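Local coordinates for uncharacterized protein SP1917 (Streptococcus pneumoniae, PDB 3C9P) that is of unknown function and belongs to DUF2200, a family of uncharacterised proteins conserved in bacteria, at residues S39-Y44 with D61-A66; K79-R84 with R98-V103; Q6-M11 with P91-I96. All coordinates share one frame; numbering follows the deposited sequence.

Contact 1 of 3, residues S39-Y44 with D61-A66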
loop_
_atom_site.group_PDB
_atom_site.type_symbol
_atom_site.label_atom_id
_atom_site.label_comp_id
_atom_site.label_asym_id
_atom_site.label_seq_id
_atom_site.Cartn_x
_atom_site.Cartn_y
_atom_site.Cartn_z
ATOM N N SER A 39 6.839 -1.522 2.227
ATOM C CA SER A 39 7.856 -2.562 2.438
ATOM C C SER A 39 7.341 -3.712 3.338
ATOM O O SER A 39 7.498 -4.889 3.022
ATOM C CB SER A 39 9.088 -1.929 3.079
ATOM O OG SER A 39 10.077 -2.925 3.345
ATOM N N TRP A 40 6.715 -3.352 4.451
ATOM C CA TRP A 40 6.135 -4.338 5.363
ATOM C C TRP A 40 5.123 -5.243 4.658
ATOM O O TRP A 40 5.203 -6.468 4.742
ATOM C CB TRP A 40 5.486 -3.619 6.553
ATOM C CG TRP A 40 4.824 -4.567 7.505
ATOM C CD1 TRP A 40 5.412 -5.333 8.461
ATOM C CD2 TRP A 40 3.436 -4.835 7.575
ATOM N NE1 TRP A 40 4.468 -6.063 9.134
ATOM C CE2 TRP A 40 3.240 -5.763 8.611
ATOM C CE3 TRP A 40 2.322 -4.335 6.884
ATOM C CZ2 TRP A 40 1.988 -6.242 8.953
ATOM C CZ3 TRP A 40 1.069 -4.827 7.215
ATOM C CH2 TRP A 40 0.912 -5.746 8.261
ATOM N N LEU A 41 4.202 -4.634 3.926
ATOM C CA LEU A 41 3.143 -5.372 3.242
ATOM C C LEU A 41 3.651 -6.328 2.178
ATOM O O LEU A 41 3.223 -7.494 2.116
ATOM C CB LEU A 41 2.140 -4.396 2.588
ATOM C CG LEU A 41 1.093 -5.049 1.698
ATOM C CD1 LEU A 41 0.127 -5.933 2.549
ATOM C CD2 LEU A 41 0.303 -3.984 0.945
ATOM N N THR A 42 4.554 -5.831 1.339
ATOM C CA THR A 42 4.933 -6.533 0.119
ATOM C C THR A 42 6.205 -7.379 0.241
ATOM O O THR A 42 6.415 -8.276 -0.561
ATOM C CB THR A 42 5.159 -5.520 -1.012
ATOM O OG1 THR A 42 6.220 -4.663 -0.617
ATOM C CG2 THR A 42 3.883 -4.679 -1.279
ATOM N N GLY A 43 7.061 -7.089 1.215
ATOM C CA GLY A 43 8.360 -7.758 1.304
ATOM C C GLY A 43 9.473 -7.076 0.505
ATOM O O GLY A 43 10.632 -7.453 0.624
ATOM N N TYR A 44 9.132 -6.086 -0.322
ATOM C CA TYR A 44 10.142 -5.241 -0.990
ATOM C C TYR A 44 10.934 -4.482 0.072
ATOM O O TYR A 44 10.338 -4.018 1.054
ATOM C CB TYR A 44 9.454 -4.179 -1.836
ATOM C CG TYR A 44 8.963 -4.620 -3.194
ATOM C CD1 TYR A 44 9.837 -5.106 -4.164
ATOM C CD2 TYR A 44 7.617 -4.470 -3.531
ATOM C CE1 TYR A 44 9.355 -5.477 -5.451
ATOM C CE2 TYR A 44 7.138 -4.827 -4.782
ATOM C CZ TYR A 44 8.008 -5.339 -5.735
ATOM O OH TYR A 44 7.500 -5.648 -6.984
ATOM N N ASP A 61 2.028 -4.349 -11.993
ATOM C CA ASP A 61 3.215 -5.200 -12.056
ATOM C C ASP A 61 4.096 -5.105 -10.792
ATOM O O ASP A 61 4.747 -6.090 -10.418
ATOM C CB ASP A 61 4.004 -4.905 -13.309
ATOM C CG ASP A 61 3.452 -5.636 -14.542
ATOM O OD1 ASP A 61 2.558 -6.523 -14.421
ATOM O OD2 ASP A 61 3.933 -5.323 -15.645
ATOM N N PHE A 62 4.100 -3.941 -10.143
ATOM C CA PHE A 62 4.722 -3.781 -8.808
ATOM C C PHE A 62 4.141 -4.771 -7.780
ATOM O O PHE A 62 4.882 -5.510 -7.113
ATOM C CB PHE A 62 4.567 -2.334 -8.322
ATOM C CG PHE A 62 5.142 -2.082 -6.957
ATOM C CD1 PHE A 62 6.495 -1.805 -6.795
ATOM C CD2 PHE A 62 4.333 -2.128 -5.842
ATOM C CE1 PHE A 62 7.029 -1.553 -5.516
ATOM C CE2 PHE A 62 4.864 -1.884 -4.549
ATOM C CZ PHE A 62 6.212 -1.592 -4.409
ATOM N N PHE A 63 2.816 -4.783 -7.663
ATOM C CA PHE A 63 2.120 -5.754 -6.815
ATOM C C PHE A 63 2.221 -7.209 -7.261
ATOM O O PHE A 63 2.346 -8.092 -6.402
ATOM C CB PHE A 63 0.659 -5.333 -6.586
ATOM C CG PHE A 63 0.535 -4.241 -5.598
ATOM C CD1 PHE A 63 0.721 -2.932 -5.974
ATOM C CD2 PHE A 63 0.313 -4.532 -4.254
ATOM C CE1 PHE A 63 0.630 -1.872 -5.019
ATOM C CE2 PHE A 63 0.215 -3.490 -3.309
ATOM C CZ PHE A 63 0.385 -2.168 -3.702
ATOM N N ARG A 64 2.186 -7.467 -8.571
ATOM C CA ARG A 64 2.283 -8.854 -9.056
ATOM C C ARG A 64 3.622 -9.460 -8.685
ATOM O O ARG A 64 3.717 -10.664 -8.484
ATOM C CB ARG A 64 2.075 -8.975 -10.568
ATOM C CG ARG A 64 0.671 -8.648 -11.041
ATOM C CD ARG A 64 0.594 -8.781 -12.571
ATOM N NE ARG A 64 -0.746 -8.410 -13.050
ATOM C CZ ARG A 64 -1.047 -7.278 -13.683
ATOM N NH1 ARG A 64 -0.103 -6.387 -13.973
ATOM N NH2 ARG A 64 -2.310 -7.045 -14.050
ATOM N N GLN A 65 4.644 -8.627 -8.603
ATOM C CA GLN A 65 6.020 -9.106 -8.364
ATOM C C GLN A 65 6.553 -8.922 -6.939
ATOM O O GLN A 65 7.777 -9.117 -6.675
ATOM C CB GLN A 65 6.952 -8.455 -9.384
ATOM C CG GLN A 65 6.622 -8.903 -10.819
ATOM C CD GLN A 65 7.424 -8.148 -11.862
ATOM O OE1 GLN A 65 7.266 -6.938 -12.025
ATOM N NE2 GLN A 65 8.290 -8.855 -12.571
ATOM N N ALA A 66 5.659 -8.573 -6.021
ATOM C CA ALA A 66 6.024 -8.418 -4.608
ATOM C C ALA A 66 6.718 -9.684 -4.137
ATOM O O ALA A 66 6.253 -10.807 -4.410
ATOM C CB ALA A 66 4.800 -8.143 -3.755
#
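Tyr44 does two things at once to Phe62: its ring stacks on the Phe62 ring, and its hydroxyl bonds the backbone oxygen of the same residue. The stack is offset, with centroids 4.4 Å apart and planes at 25°. CE2 of Tyr44 lies over one face of Phe62, shifted toward the rim. The closest carbons are Tyr44 CD2 and Phe62 CZ, 3.3 Å apart, so the rings pack tightly. The two side chains slide past each other in opposite directions. Phe62 has CG anti to its backbone N (chi1 179°), beside the carbonyl carbon; the end of the side chain comes nearer to Tyr44 than its start. Tyr44 OH donates to Phe62 O over 2.6 Å, in the carbonyl plane and on a lone pair. That oxygen lies at the edge of the tyrosine ring, so the bond and the stack together fix how the ring is turned.

Beside this pair, Ala66 CB sits 3.6 Å from Thr42 O and 3.8 Å from Thr42 CB. Deeper in, Leu41 CD2 meets the edge of the Phe63 ring at CE2, 4.3 Å away. Thr42 OG1 accepts from Tyr44 N at 3.3 Å and also bonds Thr38 O. Ser39 OG donates to Tyr44 O, which ties the residue back to the helix. Phe62 also stacks with Phe13, and Val49 of helix 46-52 touches both Tyr44 and Phe62. The contact joins the C-terminal ends of helices 31-42 and 59-64 in a mainly helical fold, with an ST turn at Thr42 and a positive-phi Gly43 ending the first helix.

Contact 2 of 3, residues K79-R84 with R98-V103. With EDO (1,2-ethanediol), chain B.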
loop_
_atom_site.group_PDB
_atom_site.type_symbol
_atom_site.label_atom_id
_atom_site.label_comp_id
_atom_site.label_asym_id
_atom_site.label_seq_id
_atom_site.Cartn_x
_atom_site.Cartn_y
_atom_site.Cartn_z
ATOM N N LYS A 79 -13.254 -0.950 5.385
ATOM C CA LYS A 79 -13.643 -0.255 4.166
ATOM C C LYS A 79 -12.548 0.689 3.721
ATOM O O LYS A 79 -11.873 1.302 4.545
ATOM C CB LYS A 79 -14.914 0.568 4.392
ATOM C CG LYS A 79 -16.185 -0.222 4.669
ATOM C CD LYS A 79 -16.638 -0.977 3.458
ATOM C CE LYS A 79 -17.848 -0.341 2.803
ATOM N NZ LYS A 79 -18.605 -1.404 2.057
ATOM N N ILE A 80 -12.395 0.813 2.411
ATOM C CA ILE A 80 -11.494 1.794 1.822
ATOM C C ILE A 80 -11.945 1.973 0.383
ATOM O O ILE A 80 -12.471 1.037 -0.224
ATOM C CB ILE A 80 -9.981 1.363 1.948
ATOM C CG1 ILE A 80 -9.031 2.567 1.923
ATOM C CG2 ILE A 80 -9.602 0.281 0.916
ATOM C CD1 ILE A 80 -9.241 3.576 3.077
ATOM N N CYS A 81 -11.776 3.180 -0.153
ATOM C CA CYS A 81 -12.166 3.494 -1.534
ATOM C C CYS A 81 -13.576 2.990 -1.864
ATOM O O CYS A 81 -13.837 2.590 -3.006
ATOM C CB CYS A 81 -11.150 2.912 -2.530
ATOM S SG CYS A 81 -9.396 3.312 -2.197
ATOM N N GLY A 82 -14.458 2.964 -0.864
ATOM C CA GLY A 82 -15.870 2.560 -1.039
ATOM C C GLY A 82 -16.268 1.089 -0.854
ATOM O O GLY A 82 -17.464 0.759 -0.870
ATOM N N VAL A 83 -15.280 0.197 -0.675
ATOM C CA VAL A 83 -15.541 -1.245 -0.691
ATOM C C VAL A 83 -14.918 -1.982 0.498
ATOM O O VAL A 83 -13.973 -1.495 1.128
ATOM C CB VAL A 83 -15.066 -1.928 -2.020
ATOM C CG1 VAL A 83 -15.894 -1.430 -3.232
ATOM C CG2 VAL A 83 -13.565 -1.711 -2.258
ATOM N N ARG A 84 -15.450 -3.166 0.790
ATOM C CA ARG A 84 -14.933 -3.968 1.894
ATOM C C ARG A 84 -13.735 -4.799 1.434
ATOM O O ARG A 84 -13.875 -5.657 0.552
ATOM C CB ARG A 84 -16.035 -4.854 2.456
ATOM C CG ARG A 84 -15.708 -5.376 3.791
ATOM C CD ARG A 84 -16.945 -5.880 4.542
ATOM N NE ARG A 84 -17.810 -4.811 5.043
ATOM C CZ ARG A 84 -17.516 -3.986 6.047
ATOM N NH1 ARG A 84 -16.346 -4.063 6.676
ATOM N NH2 ARG A 84 -18.397 -3.062 6.411
ATOM N N ARG A 98 -5.387 -3.134 0.388
ATOM C CA ARG A 98 -4.755 -3.247 1.720
ATOM C C ARG A 98 -3.686 -2.166 1.898
ATOM O O ARG A 98 -3.614 -1.537 2.968
ATOM C CB ARG A 98 -4.159 -4.638 1.955
ATOM C CG ARG A 98 -5.189 -5.719 2.164
ATOM C CD ARG A 98 -4.543 -7.092 2.198
ATOM N NE ARG A 98 -5.552 -8.106 2.513
ATOM C CZ ARG A 98 -5.597 -9.339 2.025
ATOM N NH1 ARG A 98 -4.698 -9.769 1.148
ATOM N NH2 ARG A 98 -6.564 -10.151 2.422
ATOM N N LEU A 99 -2.888 -1.908 0.861
ATOM C CA LEU A 99 -1.965 -0.741 0.952
ATOM C C LEU A 99 -2.702 0.597 1.149
ATOM O O LEU A 99 -2.291 1.446 1.969
ATOM C CB LEU A 99 -0.978 -0.661 -0.227
ATOM C CG LEU A 99 0.036 0.499 -0.102
ATOM C CD1 LEU A 99 0.901 0.361 1.147
ATOM C CD2 LEU A 99 0.898 0.621 -1.365
ATOM N N ASP A 100 -3.801 0.782 0.425
ATOM C CA ASP A 100 -4.588 2.015 0.582
ATOM C C ASP A 100 -5.045 2.200 2.020
ATOM O O ASP A 100 -5.076 3.341 2.511
ATOM C CB ASP A 100 -5.802 2.059 -0.330
ATOM C CG ASP A 100 -5.436 2.254 -1.811
ATOM O OD1 ASP A 100 -4.499 3.008 -2.155
ATOM O OD2 ASP A 100 -6.126 1.657 -2.648
ATOM N N LYS A 101 -5.445 1.101 2.675
ATOM C CA LYS A 101 -5.866 1.138 4.080
ATOM C C LYS A 101 -4.702 1.551 4.987
ATOM O O LYS A 101 -4.881 2.391 5.879
ATOM C CB LYS A 101 -6.447 -0.231 4.515
ATOM C CG LYS A 101 -7.068 -0.268 5.908
ATOM C CD LYS A 101 -8.272 0.651 6.003
ATOM C CE LYS A 101 -9.266 0.151 7.032
ATOM N NZ LYS A 101 -10.374 1.158 7.120
ATOM N N LEU A 102 -3.512 0.985 4.756
ATOM C CA LEU A 102 -2.342 1.333 5.576
ATOM C C LEU A 102 -1.986 2.819 5.432
ATOM O O LEU A 102 -1.645 3.482 6.410
ATOM C CB LEU A 102 -1.117 0.457 5.233
ATOM C CG LEU A 102 -1.300 -1.068 5.361
ATOM C CD1 LEU A 102 -0.048 -1.857 4.860
ATOM C CD2 LEU A 102 -1.611 -1.434 6.817
ATOM N N VAL A 103 -2.097 3.324 4.205
ATOM C CA VAL A 103 -1.798 4.704 3.888
ATOM C C VAL A 103 -2.886 5.598 4.471
ATOM O O VAL A 103 -2.602 6.709 4.921
ATOM C CB VAL A 103 -1.667 4.926 2.360
ATOM C CG1 VAL A 103 -1.539 6.389 2.043
ATOM C CG2 VAL A 103 -0.397 4.220 1.855
HETATM C C1 EDO B . -5.262 2.972 -5.475
HETATM O O1 EDO B . -5.956 4.158 -5.091
HETATM C C2 EDO B . -3.805 3.331 -5.702
HETATM O O2 EDO B . -3.530 4.567 -5.044
#
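A beta hairpin with a two-residue loop packs on helix 91-107 here, with Ile80 and Lys101 at its closest backbone approach. The hairpin joins strands 79-80 and 83-84 through a type I' turn from Ile80 to Val83. Paired backbone bonds between Ile80 and Val83 close it. Cys81 and Gly82, its two central residues, both have positive phi.

Ile80 is the apolar part of the contact. Its CG1 lies 3.9 Å from Lys101 N and 4.0 Å from Asp100 CB, so it rests against the helix backbone as well as a side chain. CG1 is anti to the backbone N (chi1 -155°), while CG2 takes the crowded position between N and the carbonyl carbon. The Ile80 and Asp100 side chains cross at about a right angle. Arg97 and Asp104 of the same helix also touch Ile80.

At the turn, Cys81 SG approaches Asp100 OD2 at 3.7 Å. The stronger partner of OD2 is Arg97, one turn back on the helix, in a salt bridge that probably offsets the carboxylate charge. A 1,2-ethanediol, probably from the crystallisation liquor, lies by the same carboxylate. Its O2 makes a weak hydrogen bond to Asp100 OD1.

The contact is at the surface, but the other side of the helix faces the core. There Leu99 and Val103 meet helix 13-26, and Leu99 and Leu102 meet helix 31-42.

Lys101 supplies the polar link. Its chain bends at chi2 (63°), which sets CD; the end of the chain comes nearer to the hairpin than its start. Lys101 NZ donates to Lys79 O over 3.0 Å, tilted 23° from the carbonyl plane.

Contact 3 of 3, residues Q6-M11 with P91-I96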
loop_
_atom_site.group_PDB
_atom_site.type_symbol
_atom_site.label_atom_id
_atom_site.label_comp_id
_atom_site.label_asym_id
_atom_site.label_seq_id
_atom_site.Cartn_x
_atom_site.Cartn_y
_atom_site.Cartn_z
ATOM N N GLN A 6 -9.642 -2.337 -13.130
ATOM C CA GLN A 6 -8.372 -2.919 -13.561
ATOM C C GLN A 6 -7.545 -1.956 -14.426
ATOM O O GLN A 6 -6.366 -2.200 -14.660
ATOM C CB GLN A 6 -8.624 -4.241 -14.292
ATOM C CG GLN A 6 -9.322 -5.276 -13.374
ATOM C CD GLN A 6 -9.298 -6.703 -13.914
ATOM O OE1 GLN A 6 -9.193 -6.922 -15.107
ATOM N NE2 GLN A 6 -9.411 -7.679 -13.017
ATOM N N LYS A 7 -8.157 -0.865 -14.884
ATOM C CA LYS A 7 -7.405 0.236 -15.504
ATOM C C LYS A 7 -6.255 0.699 -14.591
ATOM O O LYS A 7 -5.185 1.069 -15.074
ATOM C CB LYS A 7 -8.331 1.419 -15.886
ATOM C CG LYS A 7 -9.285 1.044 -17.042
ATOM C CD LYS A 7 -10.282 2.125 -17.476
ATOM C CE LYS A 7 -11.307 1.474 -18.445
ATOM N NZ LYS A 7 -12.468 2.343 -18.854
ATOM N N LEU A 8 -6.467 0.646 -13.281
ATOM C CA LEU A 8 -5.400 0.958 -12.321
ATOM C C LEU A 8 -4.114 0.132 -12.526
ATOM O O LEU A 8 -3.002 0.640 -12.357
ATOM C CB LEU A 8 -5.909 0.744 -10.889
ATOM C CG LEU A 8 -4.959 1.058 -9.743
ATOM C CD1 LEU A 8 -4.472 2.534 -9.746
ATOM C CD2 LEU A 8 -5.671 0.744 -8.443
ATOM N N TYR A 9 -4.269 -1.140 -12.856
ATOM C CA TYR A 9 -3.118 -2.037 -12.949
ATOM C C TYR A 9 -2.103 -1.563 -13.985
ATOM O O TYR A 9 -0.927 -1.879 -13.876
ATOM C CB TYR A 9 -3.562 -3.444 -13.315
ATOM C CG TYR A 9 -4.543 -4.106 -12.371
ATOM C CD1 TYR A 9 -4.797 -3.587 -11.081
ATOM C CD2 TYR A 9 -5.197 -5.282 -12.756
ATOM C CE1 TYR A 9 -5.685 -4.196 -10.236
ATOM C CE2 TYR A 9 -6.087 -5.917 -11.902
ATOM C CZ TYR A 9 -6.330 -5.353 -10.648
ATOM O OH TYR A 9 -7.200 -5.982 -9.803
ATOM N N ASN A 10 -2.564 -0.830 -14.999
ATOM C CA ASN A 10 -1.703 -0.437 -16.091
ATOM C C ASN A 10 -1.220 0.993 -15.980
ATOM O O ASN A 10 -0.475 1.448 -16.844
ATOM C CB ASN A 10 -2.400 -0.678 -17.429
ATOM C CG ASN A 10 -2.829 -2.125 -17.584
ATOM O OD1 ASN A 10 -2.065 -3.042 -17.260
ATOM N ND2 ASN A 10 -4.078 -2.340 -18.022
HETATM N N MSE A 11 -1.652 1.703 -14.936
HETATM C CA MSE A 11 -1.100 3.039 -14.644
HETATM C C MSE A 11 0.312 2.895 -14.104
HETATM O O MSE A 11 0.621 1.917 -13.447
HETATM C CB MSE A 11 -1.996 3.798 -13.678
HETATM C CG MSE A 11 -3.396 3.998 -14.291
HETATM SE SE MSE A 11 -4.485 5.048 -13.062
HETATM C CE MSE A 11 -6.277 4.572 -13.760
ATOM N N PRO A 91 -7.696 -10.769 -6.475
ATOM C CA PRO A 91 -6.624 -10.830 -5.495
ATOM C C PRO A 91 -5.609 -9.712 -5.627
ATOM O O PRO A 91 -5.007 -9.303 -4.626
ATOM C CB PRO A 91 -5.946 -12.194 -5.768
ATOM C CG PRO A 91 -6.397 -12.593 -7.118
ATOM C CD PRO A 91 -7.713 -11.944 -7.363
ATOM N N LEU A 92 -5.403 -9.230 -6.849
ATOM C CA LEU A 92 -4.457 -8.138 -7.055
ATOM C C LEU A 92 -5.042 -6.849 -6.492
ATOM O O LEU A 92 -4.361 -6.144 -5.754
ATOM C CB LEU A 92 -4.088 -7.969 -8.530
ATOM C CG LEU A 92 -3.083 -6.848 -8.861
ATOM C CD1 LEU A 92 -1.757 -7.047 -8.127
ATOM C CD2 LEU A 92 -2.834 -6.817 -10.381
HETATM N N MSE A 93 -6.292 -6.539 -6.842
HETATM C CA MSE A 93 -6.957 -5.369 -6.280
HETATM C C MSE A 93 -6.995 -5.459 -4.731
HETATM O O MSE A 93 -6.921 -4.448 -4.036
HETATM C CB MSE A 93 -8.369 -5.226 -6.837
HETATM C CG MSE A 93 -9.086 -3.897 -6.470
HETATM SE SE MSE A 93 -8.066 -2.312 -7.090
HETATM C CE MSE A 93 -8.670 -2.299 -8.943
ATOM N N GLN A 94 -7.153 -6.667 -4.195
ATOM C CA GLN A 94 -7.245 -6.805 -2.748
ATOM C C GLN A 94 -5.950 -6.356 -2.047
ATOM O O GLN A 94 -6.030 -5.651 -1.045
ATOM C CB GLN A 94 -7.701 -8.217 -2.357
ATOM C CG GLN A 94 -7.983 -8.399 -0.897
ATOM C CD GLN A 94 -8.470 -9.807 -0.567
ATOM O OE1 GLN A 94 -7.783 -10.797 -0.822
ATOM N NE2 GLN A 94 -9.652 -9.897 0.015
ATOM N N GLU A 95 -4.779 -6.719 -2.584
ATOM C CA GLU A 95 -3.476 -6.282 -2.031
ATOM C C GLU A 95 -3.305 -4.770 -2.180
ATOM O O GLU A 95 -2.788 -4.103 -1.285
ATOM C CB GLU A 95 -2.292 -7.003 -2.710
ATOM C CG GLU A 95 -2.335 -8.559 -2.663
ATOM C CD GLU A 95 -2.409 -9.150 -1.246
ATOM O OE1 GLU A 95 -2.492 -8.390 -0.262
ATOM O OE2 GLU A 95 -2.375 -10.396 -1.125
ATOM N N ILE A 96 -3.741 -4.241 -3.321
ATOM C CA ILE A 96 -3.663 -2.804 -3.596
ATOM C C ILE A 96 -4.494 -2.045 -2.557
ATOM O O ILE A 96 -4.048 -1.028 -2.015
ATOM C CB ILE A 96 -4.140 -2.489 -5.034
ATOM C CG1 ILE A 96 -3.046 -2.907 -6.039
ATOM C CG2 ILE A 96 -4.575 -1.001 -5.195
ATOM C CD1 ILE A 96 -3.443 -2.824 -7.573
#
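Tyr9 lays one face of its ring against Leu92, and the methyl CD2 sits over the centre of that face. Leu92 CD2 is 3.5 Å from the Tyr9 ring centroid and only 4° off the ring normal, a CH-pi contact. The two side chains reach toward each other tip to tip. Ile96 CD1 comes to Tyr9 CE1 at 3.7 Å, one turn further along the helix. The CE methyl of Met93, a selenomethionine, touches the same CE1 at 3.8 Å. Its chain bends at chi2 and chi3 (58° and 82°), and the second bend places CE by the ring.

Leu8 adds a second apolar point. Its CD2 meets Ile96 CG2 tip to tip at 3.8 Å. The same methyl lies 4.1 Å from the selenium of Met93, whose side chain crosses that of Leu8 at about a right angle.

The next shell sets the ring in place. Gln6 CA lies over the centre of the opposite face, 4.0 Å above the plane, so the phenol is sandwiched between its own segment and the helix. Tyr9 OH comes within 3.1 Å of Met93 N and bonds the carboxylate of Asp90. That carboxylate also receives Gln6 NE2 and Leu92 N, so it joins the N-terminal segment to the start of the helix.

The segment 6-11 lies in the loop before helix 13-26 and packs on the first turns of helix 91-107. Helix 59-64 flanks both, with Arg64 touching Tyr9 and Leu92, and Phe63 touching Leu92 and Ile96.

From the N terminus, residues 6-11 come first and wait for 91-96, so contact 3 closes the longest loop, of 79 residues. Contact 1 falls wholly within that loop and joins helix 31-42 to helix 59-64. The hairpin 79-84 follows, and its partner 98-103 comes after 91-96, so contacts 2 and 3 cross. Both use helix 91-107, at successive turns. Contacts 1 and 2 are in series and lie on opposite sides of the chain's centre. Leu99 bridges them, packing on Leu41 and Phe63. Phe63 CB also meets Leu92 CD1 at 3.3 Å, linking contact 1 to contact 3. Helix 91-107 thus connects the N-terminal segment, the hairpin and the two helices.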